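Local coordinates for 70 kDa protein (Xanthomonas sp., PDB 4B2N), which acts as a processive rubber oxygenase, a two-heme c protein probably related to cytochrome c peroxidases, that uses dioxygen to cleave the polyisoprene of latex, at residues G284-P289 / Q300-S305; R412-A417 / P505-W510; G519-P522 / G526-K529. All coordinates share one frame; numbering follows the deposited sequence.

Contact 1. Residues G284-P289 / Q300-S305. With HEC (heme c), chain C.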
# COMPACT_ATOMS: atom_id res chain seq x y z
N GLY A 284 12.50 4.41 -3.37
CA GLY A 284 12.77 3.34 -2.43
C GLY A 284 11.66 2.28 -2.46
O GLY A 284 10.71 2.36 -3.24
N MET A 285 11.72 1.37 -1.51
CA MET A 285 10.70 0.38 -1.34
C MET A 285 9.66 0.98 -0.38
O MET A 285 10.01 1.57 0.61
CB MET A 285 11.29 -0.87 -0.74
CG MET A 285 12.44 -1.45 -1.57
SD MET A 285 11.81 -2.04 -3.16
CE MET A 285 12.65 -0.97 -4.27
N THR A 286 8.39 0.76 -0.69
CA THR A 286 7.39 0.94 0.36
C THR A 286 6.56 -0.29 0.62
O THR A 286 6.40 -1.19 -0.28
CB THR A 286 6.53 2.19 0.22
OG1 THR A 286 5.72 2.10 -0.94
CG2 THR A 286 7.44 3.48 0.26
N LYS A 287 6.13 -0.40 1.87
CA LYS A 287 5.18 -1.45 2.28
C LYS A 287 3.76 -0.93 2.09
O LYS A 287 3.54 0.29 2.27
CB LYS A 287 5.41 -1.73 3.76
CG LYS A 287 4.66 -2.92 4.35
CD LYS A 287 4.90 -2.95 5.88
CE LYS A 287 4.05 -4.15 6.39
NZ LYS A 287 3.62 -3.86 7.77
N ALA A 288 2.81 -1.79 1.71
CA ALA A 288 1.41 -1.38 1.64
C ALA A 288 0.90 -0.87 3.00
O ALA A 288 1.17 -1.47 4.08
CB ALA A 288 0.49 -2.54 1.13
N PRO A 289 0.22 0.30 3.01
CA PRO A 289 -0.56 0.62 4.21
C PRO A 289 -1.70 -0.37 4.40
O PRO A 289 -2.01 -1.13 3.51
CB PRO A 289 -1.14 2.04 3.93
CG PRO A 289 -0.32 2.55 2.77
CD PRO A 289 0.11 1.33 1.97
N GLN A 300 -4.73 9.35 0.63
CA GLN A 300 -4.11 8.13 0.09
C GLN A 300 -2.57 8.33 0.12
O GLN A 300 -2.08 9.44 -0.06
CB GLN A 300 -4.56 7.96 -1.38
CG GLN A 300 -6.06 8.06 -1.57
CD GLN A 300 -6.72 6.70 -1.63
OE1 GLN A 300 -7.84 6.56 -2.12
NE2 GLN A 300 -6.10 5.73 -1.03
N PHE A 301 -1.85 7.21 0.24
CA PHE A 301 -0.46 7.10 0.02
C PHE A 301 0.30 7.58 1.23
O PHE A 301 -0.23 8.34 2.09
CB PHE A 301 -0.05 7.78 -1.29
CG PHE A 301 -0.48 7.03 -2.55
CD1 PHE A 301 -0.50 5.65 -2.62
CD2 PHE A 301 -0.80 7.74 -3.71
CE1 PHE A 301 -0.85 4.97 -3.81
CE2 PHE A 301 -1.13 7.08 -4.91
CZ PHE A 301 -1.16 5.67 -4.97
N TRP A 302 1.53 7.09 1.34
CA TRP A 302 2.34 7.39 2.53
C TRP A 302 2.62 8.85 2.72
O TRP A 302 2.86 9.26 3.85
CB TRP A 302 3.69 6.66 2.44
CG TRP A 302 3.54 5.26 2.93
CD1 TRP A 302 3.59 4.06 2.21
CD2 TRP A 302 3.33 4.90 4.31
NE1 TRP A 302 3.43 3.00 3.06
CE2 TRP A 302 3.30 3.45 4.35
CE3 TRP A 302 3.26 5.65 5.53
CZ2 TRP A 302 3.11 2.76 5.54
CZ3 TRP A 302 3.08 4.94 6.73
CH2 TRP A 302 3.03 3.53 6.75
N ASP A 303 2.58 9.61 1.64
CA ASP A 303 2.80 11.07 1.70
C ASP A 303 1.48 11.85 1.82
O ASP A 303 1.49 13.09 1.86
CB ASP A 303 3.54 11.56 0.43
CG ASP A 303 2.94 10.99 -0.88
OD1 ASP A 303 1.82 10.44 -0.87
OD2 ASP A 303 3.58 11.13 -1.95
N GLY A 304 0.36 11.16 1.90
CA GLY A 304 -0.92 11.86 2.02
C GLY A 304 -1.18 12.71 0.78
O GLY A 304 -1.85 13.71 0.85
N SER A 305 -0.62 12.31 -0.34
CA SER A 305 -0.65 13.17 -1.55
C SER A 305 -2.06 13.41 -2.18
O SER A 305 -2.28 14.45 -2.83
CB SER A 305 0.22 12.54 -2.60
OG SER A 305 -0.19 11.23 -2.87
FE HEC C . -1.76 -0.79 -3.46
CHA HEC C . -1.22 2.14 -1.65
CHB HEC C . -5.21 -0.13 -3.53
CHC HEC C . -2.31 -3.31 -5.86
CHD HEC C . 1.41 -1.80 -2.92
NA HEC C . -2.93 0.62 -2.82
C1A HEC C . -2.58 1.69 -1.94
C2A HEC C . -3.73 2.39 -1.38
C3A HEC C . -4.90 1.77 -1.91
C4A HEC C . -4.37 0.69 -2.75
CMA HEC C . -6.34 2.10 -1.58
CAA HEC C . -3.76 3.58 -0.40
CBA HEC C . -3.53 2.99 1.00
CGA HEC C . -3.35 4.07 2.06
O1A HEC C . -2.60 5.08 1.87
O2A HEC C . -3.93 3.81 3.12
NB HEC C . -3.38 -1.46 -4.52
C1B HEC C . -4.67 -1.17 -4.37
C2B HEC C . -5.59 -1.89 -5.24
C3B HEC C . -4.75 -2.79 -5.93
C4B HEC C . -3.43 -2.51 -5.38
CMB HEC C . -7.04 -1.61 -5.27
CAB HEC C . -5.08 -3.77 -7.02
CBB HEC C . -5.57 -3.19 -8.22
NC HEC C . -0.75 -2.30 -4.27
C1C HEC C . -1.01 -3.25 -5.24
C2C HEC C . 0.11 -4.20 -5.45
C3C HEC C . 1.20 -3.70 -4.59
C4C HEC C . 0.64 -2.54 -3.90
CMC HEC C . 0.06 -5.35 -6.46
CAC HEC C . 2.59 -4.22 -4.43
CBC HEC C . 3.27 -4.64 -5.58
ND HEC C . -0.19 0.06 -2.47
C1D HEC C . 1.01 -0.50 -2.37
C2D HEC C . 1.94 0.27 -1.60
C3D HEC C . 1.17 1.42 -1.25
C4D HEC C . -0.14 1.20 -1.86
CMD HEC C . 3.35 0.01 -1.22
CAD HEC C . 1.72 2.61 -0.54
CBD HEC C . 2.43 3.32 -1.76
CGD HEC C . 3.19 4.53 -1.26
O1D HEC C . 4.44 4.49 -1.13
O2D HEC C . 2.48 5.52 -0.90

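Contact 2. Residues R412-A417 / P505-W510. With HEC (heme c), chain D.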
# COMPACT_ATOMS: atom_id res chain seq x y z
N ARG A 412 -17.19 12.81 16.34
CA ARG A 412 -17.25 11.96 15.14
C ARG A 412 -15.89 11.73 14.46
O ARG A 412 -15.77 10.84 13.61
CB ARG A 412 -18.20 12.54 14.09
CG ARG A 412 -19.63 12.53 14.59
CD ARG A 412 -20.56 13.23 13.59
NE ARG A 412 -20.18 14.63 13.38
CZ ARG A 412 -20.69 15.41 12.44
NH1 ARG A 412 -21.65 14.93 11.62
NH2 ARG A 412 -20.27 16.66 12.31
N LEU A 413 -14.88 12.47 14.90
CA LEU A 413 -13.54 12.44 14.33
C LEU A 413 -12.60 11.47 15.11
O LEU A 413 -11.38 11.43 14.89
CB LEU A 413 -12.96 13.86 14.26
CG LEU A 413 -13.67 14.84 13.33
CD1 LEU A 413 -12.95 16.20 13.41
CD2 LEU A 413 -13.50 14.31 11.91
N LYS A 414 -13.20 10.70 16.03
CA LYS A 414 -12.44 9.74 16.79
C LYS A 414 -11.71 8.84 15.81
O LYS A 414 -12.33 8.31 14.87
CB LYS A 414 -13.41 8.89 17.57
CG LYS A 414 -12.78 7.84 18.47
CD LYS A 414 -13.84 7.26 19.40
CE LYS A 414 -15.03 6.78 18.57
NZ LYS A 414 -15.37 5.47 19.16
N GLY A 415 -10.42 8.64 16.04
CA GLY A 415 -9.63 7.73 15.19
C GLY A 415 -9.22 8.20 13.78
O GLY A 415 -8.43 7.53 13.13
N VAL A 416 -9.71 9.36 13.34
CA VAL A 416 -9.28 9.90 12.01
C VAL A 416 -7.78 10.20 11.99
O VAL A 416 -7.25 10.82 12.92
CB VAL A 416 -10.10 11.15 11.55
CG1 VAL A 416 -9.51 11.78 10.29
CG2 VAL A 416 -11.55 10.77 11.30
N ALA A 417 -7.10 9.69 10.96
CA ALA A 417 -5.71 10.05 10.72
C ALA A 417 -5.69 11.12 9.60
O ALA A 417 -5.89 10.80 8.41
CB ALA A 417 -4.89 8.79 10.34
N PRO A 505 -3.40 5.46 11.09
CA PRO A 505 -4.20 4.88 12.18
C PRO A 505 -3.46 3.74 12.86
O PRO A 505 -2.77 2.86 12.19
CB PRO A 505 -5.49 4.33 11.45
CG PRO A 505 -5.59 5.18 10.17
CD PRO A 505 -4.12 5.34 9.78
N LEU A 506 -3.59 3.71 14.18
CA LEU A 506 -3.06 2.60 14.98
C LEU A 506 -4.07 1.52 15.30
O LEU A 506 -3.71 0.51 15.87
CB LEU A 506 -2.34 3.07 16.26
CG LEU A 506 -1.30 4.18 16.03
CD1 LEU A 506 -0.63 4.55 17.34
CD2 LEU A 506 -0.20 3.66 15.11
N TYR A 507 -5.33 1.68 14.85
CA TYR A 507 -6.27 0.59 14.84
C TYR A 507 -5.63 -0.56 14.09
O TYR A 507 -5.29 -0.41 12.94
CB TYR A 507 -7.54 0.99 14.09
CG TYR A 507 -8.40 2.05 14.79
CD1 TYR A 507 -8.73 1.95 16.17
CD2 TYR A 507 -8.93 3.09 14.07
CE1 TYR A 507 -9.55 2.90 16.79
CE2 TYR A 507 -9.73 4.07 14.65
CZ TYR A 507 -10.09 3.94 16.02
OH TYR A 507 -10.93 4.89 16.59
N GLY A 508 -5.50 -1.72 14.69
CA GLY A 508 -5.05 -2.89 13.86
C GLY A 508 -3.54 -2.97 13.88
O GLY A 508 -2.96 -3.99 13.53
N ALA A 509 -2.86 -1.92 14.34
CA ALA A 509 -1.40 -1.86 14.21
C ALA A 509 -0.73 -2.96 15.02
O ALA A 509 0.40 -3.33 14.76
CB ALA A 509 -0.88 -0.51 14.68
N TRP A 510 -1.41 -3.46 16.04
CA TRP A 510 -0.91 -4.63 16.77
C TRP A 510 -0.45 -5.77 15.87
O TRP A 510 0.51 -6.53 16.17
CB TRP A 510 -2.01 -5.06 17.77
CG TRP A 510 -3.19 -5.88 17.19
CD1 TRP A 510 -4.49 -5.42 16.91
CD2 TRP A 510 -3.18 -7.26 16.73
NE1 TRP A 510 -5.27 -6.40 16.39
CE2 TRP A 510 -4.56 -7.53 16.24
CE3 TRP A 510 -2.25 -8.30 16.75
CZ2 TRP A 510 -4.95 -8.75 15.78
CZ3 TRP A 510 -2.66 -9.53 16.23
CH2 TRP A 510 -3.98 -9.75 15.78
FE HEC D . 3.99 7.69 15.39
CHA HEC D . 4.58 5.80 12.56
CHB HEC D . 3.00 4.79 17.21
CHC HEC D . 3.89 9.43 18.33
CHD HEC D . 3.87 10.53 13.51
NA HEC D . 3.72 5.74 14.93
C1A HEC D . 4.17 5.10 13.75
C2A HEC D . 4.01 3.65 13.83
C3A HEC D . 3.53 3.36 15.19
C4A HEC D . 3.44 4.64 15.85
CMA HEC D . 3.20 1.98 15.74
CAA HEC D . 4.18 2.63 12.71
CBA HEC D . 2.78 2.73 11.99
CGA HEC D . 2.80 1.95 10.66
O1A HEC D . 3.91 1.49 10.29
O2A HEC D . 1.75 1.70 9.96
NB HEC D . 3.53 7.15 17.43
C1B HEC D . 3.15 6.00 18.00
C2B HEC D . 2.91 6.04 19.45
C3B HEC D . 3.21 7.45 19.78
C4B HEC D . 3.57 8.02 18.49
CMB HEC D . 2.46 4.90 20.33
CAB HEC D . 3.20 8.13 21.13
CBB HEC D . 4.19 7.67 22.00
NC HEC D . 3.76 9.56 15.84
C1C HEC D . 3.90 10.18 17.11
C2C HEC D . 4.00 11.63 17.09
C3C HEC D . 3.98 11.95 15.68
C4C HEC D . 3.93 10.66 14.94
CMC HEC D . 4.10 12.59 18.27
CAC HEC D . 4.08 13.34 15.13
CBC HEC D . 5.03 14.24 15.45
ND HEC D . 4.10 8.08 13.45
C1D HEC D . 4.11 9.25 12.83
C2D HEC D . 4.32 9.26 11.39
C3D HEC D . 4.55 7.86 11.10
C4D HEC D . 4.42 7.24 12.41
CMD HEC D . 4.33 10.43 10.44
CAD HEC D . 4.82 7.25 9.74
CBD HEC D . 6.35 7.11 9.68
CGD HEC D . 6.82 6.46 8.40
O1D HEC D . 7.67 7.00 7.67
O2D HEC D . 6.28 5.41 8.13

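Contact 3. Residues G519-P522 / G526-K529. With HEC (heme c), chain D.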
# COMPACT_ATOMS: atom_id res chain seq x y z
N GLY A 519 8.73 -0.73 6.12
CA GLY A 519 8.65 -1.95 6.92
C GLY A 519 9.99 -2.28 7.56
O GLY A 519 10.41 -3.44 7.61
N SER A 520 10.65 -1.29 8.14
CA SER A 520 12.04 -1.47 8.61
C SER A 520 12.18 -1.82 10.08
O SER A 520 13.24 -2.30 10.49
CB SER A 520 12.88 -0.21 8.39
OG SER A 520 12.22 0.94 8.90
N VAL A 521 11.14 -1.56 10.86
CA VAL A 521 11.22 -1.81 12.29
C VAL A 521 10.34 -3.00 12.74
O VAL A 521 9.13 -2.98 12.58
CB VAL A 521 10.83 -0.57 13.05
CG1 VAL A 521 10.89 -0.87 14.57
CG2 VAL A 521 11.75 0.54 12.59
N PRO A 522 10.95 -4.05 13.33
CA PRO A 522 10.17 -5.30 13.40
C PRO A 522 9.14 -5.32 14.50
O PRO A 522 8.26 -6.16 14.46
CB PRO A 522 11.22 -6.36 13.70
CG PRO A 522 12.29 -5.59 14.47
CD PRO A 522 12.35 -4.25 13.75
N GLY A 526 10.27 -1.18 19.25
CA GLY A 526 11.31 -0.50 18.49
C GLY A 526 10.91 0.88 18.01
O GLY A 526 11.70 1.82 18.03
N VAL A 527 9.68 1.02 17.57
CA VAL A 527 9.12 2.33 17.26
C VAL A 527 9.23 3.19 18.51
O VAL A 527 9.58 4.36 18.43
CB VAL A 527 7.66 2.17 16.81
CG1 VAL A 527 7.01 3.53 16.61
CG2 VAL A 527 7.61 1.31 15.53
N LEU A 528 8.93 2.58 19.65
CA LEU A 528 8.86 3.30 20.93
C LEU A 528 10.21 3.54 21.56
O LEU A 528 10.38 4.39 22.44
CB LEU A 528 7.89 2.59 21.88
CG LEU A 528 6.42 2.74 21.43
CD1 LEU A 528 5.53 2.11 22.46
CD2 LEU A 528 5.96 4.18 21.21
N LYS A 529 11.20 2.76 21.13
CA LYS A 529 12.54 2.86 21.69
C LYS A 529 13.59 2.75 20.64
O LYS A 529 14.02 1.60 20.32
CB LYS A 529 12.68 1.78 22.72
CG LYS A 529 13.90 1.97 23.55
CD LYS A 529 13.47 1.58 24.94
CE LYS A 529 14.40 0.59 25.50
NZ LYS A 529 15.39 1.35 26.33
FE HEC D . 3.99 7.69 15.39
CHA HEC D . 4.58 5.80 12.56
CHB HEC D . 3.00 4.79 17.21
CHC HEC D . 3.89 9.43 18.33
CHD HEC D . 3.87 10.53 13.51
NA HEC D . 3.72 5.74 14.93
C1A HEC D . 4.17 5.10 13.75
C2A HEC D . 4.01 3.65 13.83
C3A HEC D . 3.53 3.36 15.19
C4A HEC D . 3.44 4.64 15.85
CMA HEC D . 3.20 1.98 15.74
CAA HEC D . 4.18 2.63 12.71
CBA HEC D . 2.78 2.73 11.99
CGA HEC D . 2.80 1.95 10.66
O1A HEC D . 3.91 1.49 10.29
O2A HEC D . 1.75 1.70 9.96
NB HEC D . 3.53 7.15 17.43
C1B HEC D . 3.15 6.00 18.00
C2B HEC D . 2.91 6.04 19.45
C3B HEC D . 3.21 7.45 19.78
C4B HEC D . 3.57 8.02 18.49
CMB HEC D . 2.46 4.90 20.33
CAB HEC D . 3.20 8.13 21.13
CBB HEC D . 4.19 7.67 22.00
NC HEC D . 3.76 9.56 15.84
C1C HEC D . 3.90 10.18 17.11
C2C HEC D . 4.00 11.63 17.09
C3C HEC D . 3.98 11.95 15.68
C4C HEC D . 3.93 10.66 14.94
CMC HEC D . 4.10 12.59 18.27
CAC HEC D . 4.08 13.34 15.13
CBC HEC D . 5.03 14.24 15.45
ND HEC D . 4.10 8.08 13.45
C1D HEC D . 4.11 9.25 12.83
C2D HEC D . 4.32 9.26 11.39
C3D HEC D . 4.55 7.86 11.10
C4D HEC D . 4.42 7.24 12.41
CMD HEC D . 4.33 10.43 10.44
CAD HEC D . 4.82 7.25 9.74
CBD HEC D . 6.35 7.11 9.68
CGD HEC D . 6.82 6.46 8.40
O1D HEC D . 7.67 7.00 7.67
O2D HEC D . 6.28 5.41 8.13

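Contact 1. Residues G284-P289 / Q300-S305
Trp302 binds Lys287 through a single, nearly ideal hydrogen bond. Its indole NE1 lies 2.8 Å from the backbone O of Lys287 with an N-H...O angle of 175°, and the oxygen sits in the plane of the ring at its edge. Tryptophan suits the place because it brings one N-H donor on a broad apolar plate.

The apolar contact uses that plate. Pro289 CG rests over one face in a CH-pi contact, 4.1 Å from the centroid of the five-membered ring of Trp302. The proline also packs on the heme, its CG 3.5 Å from the carboxylate carbon CGA of the heme c.

Three further hydrogen bonds converge on the two propionates. Thr286 OG1 donates to O1D of the heme at 2.7 Å, while the other oxygen of that propionate, O2D, accepts from Trp302 N at 2.9 Å. Phe301 N reaches O1A of the second propionate at 2.8 Å. With CG beside the backbone N (chi1 -84°), the indole of Trp302 runs along the propionate that its backbone N-H holds, bringing O1D to the ring edge. Beyond it, Asp303 OD1 accepts from Ser305 N, closing an Asx turn, and from Ser305 OG as well, both from the same face of the carboxylate, while Asp303 OD2 pairs with Arg432, which also hydrogen-bonds to the heme.

Both segments thus grip the propionates, whose negative charge is probably balanced by Arg294, Lys297 and Arg432. Trp302 also approaches the second heme, and the bond to Lys287 O fixes the rotation of an indole that lies close to both hemes.

Contact 2. Residues R412-A417 / P505-W510
Tyr507 turns its CG to the side of its backbone N (chi1 -69°), which carries the ring out to Gly415, while Lys414 extends CG anti to its own N (chi1 -178°) and crosses the tyrosine at about a right angle. The phenol OH of Tyr507 comes to 3.4 Å from Gly415 CA, and Lys414 CG stands 4.0 Å from the same OH. Further out, the lysine chain bends at chi3, and its NZ forms a salt bridge with Asp20.

Each segment is folded by a type II beta turn, Leu413 to Val416 and Leu506 to Ala509. Gly415 and Gly508 fill the third positions, where positive phi is natural for glycine; the bare CA of Gly415 also admits the phenol closely. Alongside, the methyl of Ala417 packs on the ring of Pro505, with CB 3.6 Å from CD, a fit between a small side chain and a rigid one.

Leu506 points its two methyls at the heme c bound through Cys390 and Cys393, with CD1 3.6 Å from CHB. No hydrogen bond joins the segments, so the fit rests on van der Waals packing of small and rigid groups, with Leu506 of the same turn lying against the porphyrin.

Contact 3. Residues G519-P522 / G526-K529
Val527 O is gripped by two side chains, Thr644 OG1 and Arg533 NH2, and the same arginine reaches Gly526 O through NE. These carbonyls belong to the last turn of helix 524-528, where few backbone donors remain ahead, so side-chain donors suit the place. A weak backbone bond, Lys529 N to Gly526 O at 3.3 Å, continues the turn before Lys529 leaves helical geometry.

The contact with Val521 is apolar. Its CG1, anti to the backbone N (chi1 178°), lies 3.7 Å from Val527 N and 3.9 Å from Gly526 C, so the methyl packs on the peptide link between these residues. Lacking a side chain, Gly526 lets it settle there.

Ser520 and Val521 lie opposite Tyr515 as a classic beta bulge, with a backbone hydrogen bond between Val521 and Tyr515; the loop and helix lie in a region assigned by sequence to a cytochrome c-like family. The branched Val527 serves two neighbours. Its CG2 meets Val521 CG1 at 4.1 Å, while CG1 turns to the heme c, 3.8 Å from C3A. Next in the chain, Leu528 places CD2 3.7 Å from the heme methyl CMB, and Val527 also touches His641, an axial ligand of that heme's iron.

In the fold
Along the chain the three contacts come in series, with none nested in or crossing another. Contact 1 closes a short loop that brings the residues after helix 253-261 beside the turn between strands 299-300 and 306-307. Contact 2 spans 87 residues, including helices 439-446 and 467-481, and ties the loop before strand 420-422 to the one after strand 500-502. Contact 3 closes a local loop into helix 524-528. Contact 1 holds the propionates of the first heme and reaches the second through Trp302; contacts 2 and 3 touch the second. Contacts 1 and 3 meet where Lys287 packs on Gly519, and His517, which binds the second heme, is hydrogen-bonded through its backbone to Lys287.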